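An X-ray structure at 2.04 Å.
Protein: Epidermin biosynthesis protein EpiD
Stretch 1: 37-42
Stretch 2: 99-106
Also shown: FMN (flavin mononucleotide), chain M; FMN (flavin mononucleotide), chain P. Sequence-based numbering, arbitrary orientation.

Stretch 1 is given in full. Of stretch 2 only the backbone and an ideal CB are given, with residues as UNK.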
ATOM      1  N   VAL A  37     -13.417  -3.328 -28.626  1.00 17.70           N
ATOM      2  CA  VAL A  37     -13.170  -4.524 -27.893  1.00 18.26           C
ATOM      3  C   VAL A  37     -13.513  -4.348 -26.464  1.00 19.20           C
ATOM      4  O   VAL A  37     -13.280  -3.272 -25.921  1.00 18.68           O
ATOM      5  CB  VAL A  37     -11.680  -4.894 -28.009  1.00 18.52           C
ATOM      6  CG1 VAL A  37     -11.404  -6.187 -27.273  1.00 16.20           C
ATOM      7  CG2 VAL A  37     -11.328  -5.052 -29.469  1.00 17.17           C
ATOM      8  N   ILE A  38     -14.052  -5.416 -25.878  1.00 16.83           N
ATOM      9  CA  ILE A  38     -14.259  -5.540 -24.458  1.00 17.62           C
ATOM     10  C   ILE A  38     -13.900  -6.957 -24.021  1.00 16.56           C
ATOM     11  O   ILE A  38     -14.173  -7.880 -24.756  1.00 17.37           O
ATOM     12  CB  ILE A  38     -15.763  -5.274 -24.051  1.00 17.57           C
ATOM     13  CG1 ILE A  38     -15.945  -5.258 -22.527  1.00 19.17           C
ATOM     14  CG2 ILE A  38     -16.742  -6.282 -24.726  1.00 15.62           C
ATOM     15  CD1 ILE A  38     -17.387  -4.812 -22.060  1.00 18.56           C
ATOM     16  N   ALA A  39     -13.325  -7.122 -22.839  1.00 15.21           N
ATOM     17  CA  ALA A  39     -13.067  -8.474 -22.276  1.00 15.84           C
ATOM     18  C   ALA A  39     -13.969  -8.786 -21.131  1.00 16.68           C
ATOM     19  O   ALA A  39     -14.365  -7.871 -20.422  1.00 18.66           O
ATOM     20  CB  ALA A  39     -11.678  -8.578 -21.801  1.00 12.85           C
ATOM     21  N   SER A  40     -14.178 -10.084 -20.870  1.00 18.05           N
ATOM     22  CA  SER A  40     -14.844 -10.548 -19.687  1.00 18.50           C
ATOM     23  C   SER A  40     -13.929 -10.302 -18.495  1.00 21.06           C
ATOM     24  O   SER A  40     -12.763  -9.892 -18.671  1.00 21.38           O
ATOM     25  CB  SER A  40     -15.105 -12.074 -19.766  1.00 19.88           C
ATOM     26  OG  SER A  40     -13.882 -12.822 -19.825  1.00 18.15           O
ATOM     27  N   THR A  41     -14.403 -10.613 -17.285  1.00 20.73           N
ATOM     28  CA  THR A  41     -13.607 -10.239 -16.120  1.00 21.69           C
ATOM     29  C   THR A  41     -12.393 -11.170 -16.117  1.00 21.58           C
ATOM     30  O   THR A  41     -11.246 -10.713 -16.125  1.00 21.12           O
ATOM     31  CB  THR A  41     -14.446 -10.195 -14.813  1.00 20.88           C
ATOM     32  OG1 THR A  41     -15.432  -9.137 -14.945  1.00 22.99           O
ATOM     33  CG2 THR A  41     -13.516  -9.960 -13.547  1.00 19.32           C
ATOM     34  N   ASN A  42     -12.667 -12.465 -16.163  1.00 20.66           N
ATOM     35  CA  ASN A  42     -11.642 -13.461 -16.268  1.00 21.74           C
ATOM     36  C   ASN A  42     -10.820 -13.375 -17.530  1.00 21.03           C
ATOM     37  O   ASN A  42      -9.720 -13.897 -17.538  1.00 22.46           O
ATOM     38  CB  ASN A  42     -12.231 -14.867 -16.187  1.00 21.96           C
ATOM     39  CG  ASN A  42     -13.010 -15.080 -14.921  1.00 22.99           C
ATOM     40  OD1 ASN A  42     -12.632 -14.577 -13.892  1.00 22.24           O
ATOM     41  ND2 ASN A  42     -14.104 -15.846 -14.983  1.00 28.23           N
ATOM     42  N   UNK A  99     -23.475 -10.439 -15.057  1.00 17.46           N
ATOM     43  CA  UNK A  99     -22.775  -9.897 -13.877  1.00 19.04           C
ATOM     44  C   UNK A  99     -21.481  -9.124 -14.184  1.00 19.70           C
ATOM     45  O   UNK A  99     -20.792  -8.712 -13.229  1.00 20.60           O
ATOM     46  CB  UNK A  99     -22.441 -11.048 -12.926  1.00 19.04           C
ATOM     47  N   UNK A 100     -21.208  -8.908 -15.489  1.00 17.38           N
ATOM     48  CA  UNK A 100     -20.193  -7.949 -15.949  1.00 15.41           C
ATOM     49  C   UNK A 100     -20.601  -7.132 -17.163  1.00 14.46           C
ATOM     50  O   UNK A 100     -21.640  -7.382 -17.714  1.00 14.57           O
ATOM     51  CB  UNK A 100     -18.898  -8.696 -16.275  1.00 15.41           C
ATOM     52  N   UNK A 101     -19.780  -6.170 -17.606  1.00 12.07           N
ATOM     53  CA  UNK A 101     -20.217  -5.295 -18.648  1.00 12.19           C
ATOM     54  C   UNK A 101     -20.444  -6.048 -19.997  1.00 13.63           C
ATOM     55  O   UNK A 101     -21.426  -5.844 -20.698  1.00 15.28           O
ATOM     56  CB  UNK A 101     -19.188  -4.175 -18.820  1.00 12.19           C
ATOM     57  N   UNK A 102     -19.529  -6.935 -20.369  1.00 14.56           N
ATOM     58  CA  UNK A 102     -19.642  -7.701 -21.563  1.00 14.23           C
ATOM     59  C   UNK A 102     -20.938  -8.473 -21.637  1.00 15.50           C
ATOM     60  O   UNK A 102     -21.608  -8.505 -22.680  1.00 15.52           O
ATOM     61  CB  UNK A 102     -18.452  -8.655 -21.678  1.00 14.23           C
ATOM     62  N   UNK A 103     -21.283  -9.124 -20.541  1.00 15.13           N
ATOM     63  CA  UNK A 103     -22.456  -9.966 -20.539  1.00 15.17           C
ATOM     64  C   UNK A 103     -23.757  -9.173 -20.605  1.00 16.73           C
ATOM     65  O   UNK A 103     -24.751  -9.630 -21.205  1.00 15.11           O
ATOM     66  CB  UNK A 103     -22.450 -10.849 -19.290  1.00 15.17           C
ATOM     67  N   UNK A 104     -23.763  -8.028 -19.935  1.00 18.38           N
ATOM     68  CA  UNK A 104     -24.880  -7.090 -19.983  1.00 19.16           C
ATOM     69  C   UNK A 104     -25.118  -6.480 -21.388  1.00 20.07           C
ATOM     70  O   UNK A 104     -26.281  -6.298 -21.813  1.00 20.82           O
ATOM     71  CB  UNK A 104     -24.632  -5.968 -18.973  1.00 19.16           C
ATOM     72  N   UNK A 105     -24.038  -6.113 -22.056  1.00 19.29           N
ATOM     73  CA  UNK A 105     -24.072  -5.748 -23.439  1.00 19.63           C
ATOM     74  C   UNK A 105     -24.723  -6.811 -24.320  1.00 20.35           C
ATOM     75  O   UNK A 105     -25.619  -6.459 -25.083  1.00 20.14           O
ATOM     76  CB  UNK A 105     -22.649  -5.464 -23.924  1.00 19.63           C
ATOM     77  N   UNK A 106     -24.388  -8.097 -24.119  1.00 20.24           N
ATOM     78  CA  UNK A 106     -24.914  -9.167 -24.977  1.00 21.19           C
ATOM     79  C   UNK A 106     -26.403  -9.468 -24.676  1.00 20.37           C
ATOM     80  O   UNK A 106     -27.224  -9.745 -25.575  1.00 20.36           O
ATOM     81  CB  UNK A 106     -24.078 -10.435 -24.793  1.00 21.19           C
TER
HETATM   82  N1  FMN M 501     -12.739 -21.916 -20.987  1.00 19.25           N
HETATM   83  C2  FMN M 501     -13.401 -22.061 -22.180  1.00 18.85           C
HETATM   84  O2  FMN M 501     -14.620 -22.187 -22.181  1.00 21.60           O
HETATM   85  N3  FMN M 501     -12.713 -22.109 -23.349  1.00 14.63           N
HETATM   86  C4  FMN M 501     -11.356 -22.007 -23.370  1.00 18.59           C
HETATM   87  O4  FMN M 501     -10.833 -22.074 -24.457  1.00 19.96           O
HETATM   88  C4A FMN M 501     -10.644 -21.869 -22.181  1.00 19.44           C
HETATM   89  N5  FMN M 501      -9.270 -21.752 -22.149  1.00 21.16           N
HETATM   90  C5A FMN M 501      -8.635 -21.554 -20.964  1.00 18.74           C
HETATM   91  C6  FMN M 501      -7.249 -21.489 -20.932  1.00 18.34           C
HETATM   92  C7  FMN M 501      -6.601 -21.291 -19.729  1.00 20.55           C
HETATM   93  C7M FMN M 501      -5.107 -21.175 -19.642  1.00 17.59           C
HETATM   94  C8  FMN M 501      -7.353 -21.189 -18.552  1.00 21.85           C
HETATM   95  C8M FMN M 501      -6.705 -21.030 -17.198  1.00 22.60           C
HETATM   96  C9  FMN M 501      -8.727 -21.307 -18.576  1.00 19.71           C
HETATM   97  C9A FMN M 501      -9.384 -21.490 -19.784  1.00 20.65           C
HETATM   98  N10 FMN M 501     -10.772 -21.631 -19.796  1.00 19.14           N
HETATM   99  C10 FMN M 501     -11.379 -21.809 -20.990  1.00 20.69           C
HETATM  100  C1' FMN M 501     -11.642 -21.570 -18.567  1.00 15.69           C
HETATM  101  C2' FMN M 501     -12.337 -20.215 -18.465  1.00 15.22           C
HETATM  102  O2' FMN M 501     -11.373 -19.152 -18.587  1.00 13.51           O
HETATM  103  C3' FMN M 501     -13.099 -20.232 -17.191  1.00 16.21           C
HETATM  104  O3' FMN M 501     -14.160 -21.216 -17.220  1.00 18.10           O
HETATM  105  C4' FMN M 501     -13.666 -18.849 -16.869  1.00 16.48           C
HETATM  106  O4' FMN M 501     -14.503 -18.910 -15.726  1.00 16.60           O
HETATM  107  C5' FMN M 501     -14.540 -18.304 -17.950  1.00 18.76           C
HETATM  108  O5' FMN M 501     -14.787 -16.954 -17.603  1.00 18.79           O
HETATM  109  P   FMN M 501     -15.372 -15.910 -18.676  1.00 22.71           P
HETATM  110  O1P FMN M 501     -16.011 -14.806 -17.893  1.00 21.17           O
HETATM  111  O2P FMN M 501     -16.363 -16.620 -19.540  1.00 20.44           O
HETATM  112  O3P FMN M 501     -14.394 -15.168 -19.486  1.00 17.54           O
HETATM  113  N1  FMN P 501     -29.108  -2.986 -15.303  1.00 15.53           N
HETATM  114  C2  FMN P 501     -30.452  -3.239 -15.156  1.00 18.79           C
HETATM  115  O2  FMN P 501     -30.955  -4.412 -15.206  1.00 18.11           O
HETATM  116  N3  FMN P 501     -31.250  -2.154 -14.884  1.00 19.29           N
HETATM  117  C4  FMN P 501     -30.769  -0.863 -14.827  1.00 20.56           C
HETATM  118  O4  FMN P 501     -31.587   0.040 -14.630  1.00 22.55           O
HETATM  119  C4A FMN P 501     -29.415  -0.630 -14.996  1.00 15.89           C
HETATM  120  N5  FMN P 501     -28.862   0.653 -14.972  1.00 23.45           N
HETATM  121  C5A FMN P 501     -27.490   0.848 -15.104  1.00 19.06           C
HETATM  122  C6  FMN P 501     -26.926   2.124 -15.054  1.00 22.57           C
HETATM  123  C7  FMN P 501     -25.536   2.315 -15.184  1.00 20.57           C
HETATM  124  C7M FMN P 501     -24.920   3.707 -15.140  1.00 18.87           C
HETATM  125  C8  FMN P 501     -24.726   1.193 -15.388  1.00 21.73           C
HETATM  126  C8M FMN P 501     -23.224   1.302 -15.527  1.00 21.65           C
HETATM  127  C9  FMN P 501     -25.289  -0.078 -15.435  1.00 20.74           C
HETATM  128  C9A FMN P 501     -26.667  -0.252 -15.305  1.00 19.15           C
HETATM  129  N10 FMN P 501     -27.219  -1.524 -15.375  1.00 17.17           N
HETATM  130  C10 FMN P 501     -28.583  -1.718 -15.213  1.00 19.94           C
HETATM  131  C1' FMN P 501     -26.390  -2.712 -15.593  1.00 16.06           C
HETATM  132  C2' FMN P 501     -26.180  -3.499 -14.306  1.00 15.74           C
HETATM  133  O2' FMN P 501     -25.596  -2.770 -13.255  1.00 13.54           O
HETATM  134  C3' FMN P 501     -25.262  -4.654 -14.630  1.00 16.37           C
HETATM  135  O3' FMN P 501     -25.878  -5.610 -15.480  1.00 17.97           O
HETATM  136  C4' FMN P 501     -24.780  -5.334 -13.324  1.00 15.72           C
HETATM  137  O4' FMN P 501     -24.033  -6.453 -13.648  1.00 12.03           O
HETATM  138  C5' FMN P 501     -25.906  -5.755 -12.465  1.00 16.49           C
HETATM  139  O5' FMN P 501     -25.392  -6.445 -11.359  1.00 20.77           O
HETATM  140  P   FMN P 501     -26.312  -6.738 -10.077  1.00 18.34           P
HETATM  141  O1P FMN P 501     -25.631  -7.849  -9.189  1.00 17.44           O
HETATM  142  O2P FMN P 501     -27.614  -7.120 -10.605  1.00 20.55           O
HETATM  143  O3P FMN P 501     -26.579  -5.460  -9.351  1.00 19.74           O

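Position 99 has phi/psi of -98/7, and its ideal CB has nothing of stretch 1 within 5.5 Å, so stretch 1 places little restriction on it. O4' of FMN P lies 3.7 Å from the CA of 99; a small or polar residue would be reasonable. The deposited residue is Asp99, whose carboxylate is hydrogen-bonded elsewhere in the structure.

Position 100 precedes the first helical turn, and its phi/psi of -139/176 is extended, as expected of an N-cap. CA-to-CB points toward stretch 1, the ideal CB lying 3.7 Å from Thr41 OG1. A short acceptor able to turn back to the free amides of the turn is favoured: Ser, Thr, Asp or Asn. It is Asn100, with chi1 in p; the backbone N of 103 donates to Asn100 OD1 at 2.8 Å and 158°, closing the cap.

At position 101 the bond runs sideways, yet the ideal CB is 3.8 Å from Ile38 CD1. That methyl offers an apolar surface suited to Leu, Ile, Val or Met. Leu101 occupies it, its CG 3.5 Å from Ile38 CD1.

Position 102 points toward stretch 1. Its ideal CB sits 4.0 Å from Ile38 CD1, 4.3 Å from Ala39 O and 4.5 Å from Ser40 CA, so a side chain leaving here meets an isoleucine methyl and then the strand's end. A medium-sized aliphatic such as Leu, Ile or Met fits. Leu102, with chi1 and chi2 both t, reaches along the backbone: its CD1 is 3.7 Å from Ala39 C and 3.4 Å from Ser40 N. The main chains are linked by one water, which donates to Ala39 O (2.8 Å from the water O) and accepts from Leu102 N (3.1 Å); no direct hydrogen bond joins the stretches.

Positions 103 and 104 have no part of stretch 1 near their ideal CB atoms, and many helix-compatible residues would do at 103, which is Leu103. At 104 the ribityl chain of FMN P is close, favouring a hydroxyl: Thr104 OG1 donates to Asn100 O (2.9 Å) and accepts from FMN P O3' (2.8 Å).

Position 105, one turn after 101, points toward stretch 1, where the bond at 101 ran sideways, but its ideal CB is beyond 5.5 Å, so a longer apolar chain is needed to touch Ile38. Leu, Met or Ile could span the gap; Ile105 does, CD1 to Ile38 CD1 at 3.7 Å.

Position 106 is out of reach of stretch 1, which sets no preference; the residue is Cys106.

Stretch 2, residues 99-106: DNLLLTIC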
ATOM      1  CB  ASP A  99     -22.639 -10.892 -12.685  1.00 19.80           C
ATOM      2  CG  ASP A  99     -22.096 -12.249 -13.063  1.00 23.01           C
ATOM      3  OD1 ASP A  99     -21.475 -12.306 -14.134  1.00 21.59           O
ATOM      4  OD2 ASP A  99     -22.315 -13.284 -12.279  1.00 21.33           O
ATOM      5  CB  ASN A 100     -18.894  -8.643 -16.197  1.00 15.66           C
ATOM      6  CG  ASN A 100     -18.968  -9.712 -17.273  1.00 15.50           C
ATOM      7  OD1 ASN A 100     -19.582  -9.533 -18.337  1.00 17.34           O
ATOM      8  ND2 ASN A 100     -18.251 -10.827 -17.031  1.00 17.02           N
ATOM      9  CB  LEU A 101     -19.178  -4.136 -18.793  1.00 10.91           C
ATOM     10  CG  LEU A 101     -19.572  -3.187 -19.884  1.00 10.95           C
ATOM     11  CD1 LEU A 101     -21.058  -2.682 -19.635  1.00 11.76           C
ATOM     12  CD2 LEU A 101     -18.426  -2.015 -19.990  1.00  8.02           C
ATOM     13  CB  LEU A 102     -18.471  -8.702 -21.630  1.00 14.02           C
ATOM     14  CG  LEU A 102     -18.379  -9.696 -22.779  1.00 16.04           C
ATOM     15  CD1 LEU A 102     -16.928 -10.153 -22.916  1.00 15.31           C
ATOM     16  CD2 LEU A 102     -19.253 -10.974 -22.556  1.00 12.55           C
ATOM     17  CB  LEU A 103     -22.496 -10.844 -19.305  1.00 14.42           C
ATOM     18  CG  LEU A 103     -21.461 -11.940 -19.084  1.00 17.11           C
ATOM     19  CD1 LEU A 103     -21.630 -12.572 -17.683  1.00 17.92           C
ATOM     20  CD2 LEU A 103     -21.621 -12.982 -20.145  1.00 17.61           C
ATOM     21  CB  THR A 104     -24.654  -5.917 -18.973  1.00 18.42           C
ATOM     22  OG1 THR A 104     -24.432  -6.477 -17.668  1.00 19.95           O
ATOM     23  CG2 THR A 104     -25.791  -4.933 -18.952  1.00 16.21           C
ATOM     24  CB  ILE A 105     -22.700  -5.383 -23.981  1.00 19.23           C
ATOM     25  CG1 ILE A 105     -22.167  -4.153 -23.263  1.00 19.20           C
ATOM     26  CG2 ILE A 105     -22.790  -4.995 -25.472  1.00 21.11           C
ATOM     27  CD1 ILE A 105     -20.635  -3.908 -23.475  1.00 14.37           C
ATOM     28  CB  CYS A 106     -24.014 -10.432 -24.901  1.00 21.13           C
ATOM     29  SG  CYS A 106     -22.305 -10.124 -25.505  1.00 21.67           S
TER
HETATM   30  O   HOH W   1     -16.664  -6.889 -19.103  1.00 11.00           O
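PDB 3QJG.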